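Local coordinates for protein AvrL567-A (Melampsora lini, PDB 2OPC) that is an avirulence protein of flax rust, probably recognised by the resistance machinery of the host plant, and binds cobalt in the crystal, at residues 61-66 against 117-122. Numbering follows the deposited sequence.
Sequences VHIAHS and DYIKIK. With CO (cobalt (II) ion), chain B.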
ATOM      1  N   VAL A  61       2.970  -6.658   0.092  1.00 28.14           N
ATOM      2  CA  VAL A  61       2.748  -5.224  -0.241  1.00 29.03           C
ATOM      3  C   VAL A  61       4.099  -4.543  -0.214  1.00 29.31           C
ATOM      4  O   VAL A  61       4.709  -4.419   0.869  1.00 31.83           O
ATOM      5  CB  VAL A  61       1.787  -4.565   0.745  1.00 28.98           C
ATOM      6  CG1 VAL A  61       1.519  -3.127   0.343  1.00 30.38           C
ATOM      7  CG2 VAL A  61       0.494  -5.344   0.804  1.00 30.61           C
ATOM      8  N   HIS A  62       4.579  -4.165  -1.386  1.00 28.20           N
ATOM      9  CA  HIS A  62       5.865  -3.487  -1.499  1.00 29.24           C
ATOM     10  C   HIS A  62       5.653  -1.990  -1.443  1.00 29.29           C
ATOM     11  O   HIS A  62       4.685  -1.451  -1.997  1.00 29.37           O
ATOM     12  CB  HIS A  62       6.572  -3.923  -2.795  1.00 29.16           C
ATOM     13  CG  HIS A  62       7.178  -5.294  -2.689  1.00 28.05           C
ATOM     14  ND1 HIS A  62       8.146  -5.783  -3.542  1.00 28.93           N
ATOM     15  CD2 HIS A  62       6.995  -6.240  -1.731  1.00 30.22           C
ATOM     16  CE1 HIS A  62       8.483  -7.003  -3.139  1.00 29.69           C
ATOM     17  NE2 HIS A  62       7.810  -7.292  -2.044  1.00 31.55           N
ATOM     18  N   ILE A  63       6.603  -1.338  -0.771  1.00 28.96           N
ATOM     19  CA  ILE A  63       6.586   0.122  -0.620  1.00 28.72           C
ATOM     20  C   ILE A  63       7.990   0.653  -0.929  1.00 28.95           C
ATOM     21  O   ILE A  63       8.986   0.065  -0.506  1.00 30.17           O
ATOM     22  CB  ILE A  63       6.138   0.529   0.812  1.00 28.40           C
ATOM     23  CG1 ILE A  63       6.008   2.052   0.941  1.00 29.68           C
ATOM     24  CG2 ILE A  63       7.050  -0.039   1.887  1.00 31.01           C
ATOM     25  CD1 ILE A  63       5.107   2.473   2.083  1.00 29.46           C
ATOM     26  N   ALA A  64       8.040   1.754  -1.680  1.00 28.52           N
ATOM     27  CA  ALA A  64       9.330   2.380  -2.018  1.00 27.67           C
ATOM     28  C   ALA A  64       9.791   3.275  -0.878  1.00 27.52           C
ATOM     29  O   ALA A  64       8.981   3.784  -0.094  1.00 27.94           O
ATOM     30  CB  ALA A  64       9.195   3.188  -3.259  1.00 28.19           C
ATOM     31  N   HIS A  65      11.101   3.486  -0.815  1.00 26.62           N
ATOM     32  CA  HIS A  65      11.705   4.488   0.044  1.00 26.62           C
ATOM     33  C   HIS A  65      12.153   5.689  -0.800  1.00 26.94           C
ATOM     34  O   HIS A  65      12.663   5.514  -1.917  1.00 27.29           O
ATOM     35  CB  HIS A  65      12.908   3.891   0.800  1.00 27.76           C
ATOM     36  CG  HIS A  65      12.510   3.008   1.947  1.00 27.38           C
ATOM     37  ND1 HIS A  65      13.357   2.706   2.991  1.00 30.03           N
ATOM     38  CD2 HIS A  65      11.329   2.396   2.223  1.00 29.61           C
ATOM     39  CE1 HIS A  65      12.719   1.919   3.846  1.00 30.54           C
ATOM     40  NE2 HIS A  65      11.489   1.733   3.412  1.00 30.56           N
ATOM     41  N   SER A  66      11.966   6.896  -0.242  1.00 26.11           N
ATOM     42  CA  SER A  66      12.348   8.136  -0.931  1.00 26.90           C
ATOM     43  C   SER A  66      13.678   8.663  -0.438  1.00 26.86           C
ATOM     44  O   SER A  66      14.248   9.547  -1.061  1.00 28.34           O
ATOM     45  CB  SER A  66      11.289   9.220  -0.739  1.00 27.09           C
ATOM     46  OG  SER A  66      11.155   9.451   0.638  1.00 27.33           O
ATOM     47  N   ASP A 117       1.910  15.012  -0.431  1.00 27.55           N
ATOM     48  CA  ASP A 117       2.892  13.961  -0.725  1.00 28.71           C
ATOM     49  C   ASP A 117       2.164  12.666  -1.098  1.00 29.47           C
ATOM     50  O   ASP A 117       0.965  12.561  -0.929  1.00 30.33           O
ATOM     51  CB  ASP A 117       3.623  13.572   0.522  1.00 28.93           C
ATOM     52  CG  ASP A 117       4.447  14.605   1.076  1.00 29.49           C
ATOM     53  OD1 ASP A 117       4.789  15.596   0.320  1.00 30.49           O
ATOM     54  OD2 ASP A 117       4.782  14.394   2.310  1.00 30.06           O
ATOM     55  N   TYR A 118       2.935  11.679  -1.564  1.00 28.69           N
ATOM     56  CA  TYR A 118       2.384  10.337  -1.816  1.00 29.27           C
ATOM     57  C   TYR A 118       3.394   9.288  -1.359  1.00 29.66           C
ATOM     58  O   TYR A 118       4.579   9.522  -1.214  1.00 28.65           O
ATOM     59  CB  TYR A 118       2.023  10.133  -3.305  1.00 29.05           C
ATOM     60  CG  TYR A 118       3.175  10.319  -4.259  1.00 28.13           C
ATOM     61  CD1 TYR A 118       3.899   9.227  -4.725  1.00 28.42           C
ATOM     62  CD2 TYR A 118       3.581  11.591  -4.673  1.00 28.96           C
ATOM     63  CE1 TYR A 118       4.961   9.380  -5.589  1.00 27.08           C
ATOM     64  CE2 TYR A 118       4.657  11.749  -5.562  1.00 27.21           C
ATOM     65  CZ  TYR A 118       5.348  10.647  -6.016  1.00 27.80           C
ATOM     66  OH  TYR A 118       6.439  10.796  -6.880  1.00 27.71           O
ATOM     67  N   ILE A 119       2.857   8.071  -1.155  1.00 28.90           N
ATOM     68  CA  ILE A 119       3.703   6.872  -1.042  1.00 29.04           C
ATOM     69  C   ILE A 119       3.519   6.077  -2.339  1.00 28.68           C
ATOM     70  O   ILE A 119       2.614   6.295  -3.128  1.00 29.14           O
ATOM     71  CB  ILE A 119       3.352   5.993   0.200  1.00 28.63           C
ATOM     72  CG1 ILE A 119       1.946   5.350   0.103  1.00 28.96           C
ATOM     73  CG2 ILE A 119       3.491   6.837   1.476  1.00 29.24           C
ATOM     74  CD1 ILE A 119       1.656   4.425   1.281  1.00 28.75           C
ATOM     75  N   LYS A 120       4.494   5.191  -2.562  1.00 28.88           N
ATOM     76  CA  LYS A 120       4.460   4.271  -3.738  1.00 29.10           C
ATOM     77  C   LYS A 120       4.303   2.854  -3.241  1.00 28.94           C
ATOM     78  O   LYS A 120       5.196   2.349  -2.554  1.00 28.78           O
ATOM     79  CB  LYS A 120       5.766   4.368  -4.522  1.00 28.77           C
ATOM     80  CG  LYS A 120       6.032   5.717  -5.185  1.00 30.53           C
ATOM     81  CD  LYS A 120       7.401   5.653  -5.962  1.00 29.82           C
ATOM     82  CE  LYS A 120       7.806   6.975  -6.493  1.00 32.59           C
ATOM     83  NZ  LYS A 120       9.011   6.772  -7.329  1.00 34.75           N
ATOM     84  N   ILE A 121       3.196   2.214  -3.645  1.00 28.53           N
ATOM     85  CA  ILE A 121       2.897   0.829  -3.181  1.00 28.85           C
ATOM     86  C   ILE A 121       2.487  -0.034  -4.357  1.00 29.27           C
ATOM     87  O   ILE A 121       2.014   0.437  -5.389  1.00 28.41           O
ATOM     88  CB  ILE A 121       1.818   0.788  -2.065  1.00 29.14           C
ATOM     89  CG1 ILE A 121       0.567   1.566  -2.500  1.00 30.89           C
ATOM     90  CG2 ILE A 121       2.433   1.330  -0.770  1.00 30.73           C
ATOM     91  CD1 ILE A 121      -0.612   1.516  -1.456  1.00 29.48           C
ATOM     92  N   LYS A 122       2.727  -1.344  -4.195  1.00 29.81           N
ATOM     93  CA  LYS A 122       2.291  -2.306  -5.215  1.00 29.21           C
ATOM     94  C   LYS A 122       2.235  -3.696  -4.571  1.00 29.64           C
ATOM     95  O   LYS A 122       2.757  -3.917  -3.482  1.00 30.09           O
ATOM     96  CB  LYS A 122       3.271  -2.321  -6.401  1.00 30.19           C
ATOM     97  CG  LYS A 122       4.668  -2.825  -6.024  1.00 30.49           C
ATOM     98  CD  LYS A 122       5.620  -2.723  -7.238  1.00 31.07           C
ATOM     99  CE  LYS A 122       7.002  -3.167  -6.850  1.00 33.37           C
ATOM    100  NZ  LYS A 122       7.845  -3.255  -8.084  1.00 35.73           N
TER
HETATM  101 CO    CO B 201       7.939  -8.794  -0.723  1.00 17.00          CO
HETATM  102  O   HOH W   1       6.569   5.008  -0.629  1.00 16.93           O
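His62 and Lys122 form a hydrogen-bonded pair between the two central strands of a four-stranded antiparallel sheet, 58-63 and 118-125. Two backbone bonds join them, His62 N to Lys122 O at 2.8 Å and Lys122 N to His62 O at 2.9 Å. On their face of the sheet, His62 CB packs against Lys122 CG (3.9 Å), and the extended lysine chain runs on past it to bring its CE obliquely to the His62 ring. Lys122 NZ is hydrogen-bonded to Glu13 O. The His62 side chain leads away from 117-122 and touches Val124 and Ala74, CG lying anti to the carbonyl carbon (chi1 -76°), and its NE2 binds cobalt together with Cys60 SG. On the other face, Ile63 and Ile121 form a non-hydrogen-bonded pair. Ile63 CG1, anti to its backbone N (chi1 -175°), lies 4.0 Å from Ile121 CG2, while Ile63 CD1 reaches the tip of Ile119; Phe18 of strand 16-19 packs against Ile119 and Ile121. Farther along, Ala64 CB abuts Lys120 CB (3.8 Å), and Ala64 N donates a hydrogen bond to Lys120 O. Water makes the return link: one molecule accepts from Lys120 N and donates to Ala64 O, each at 2.8 Å.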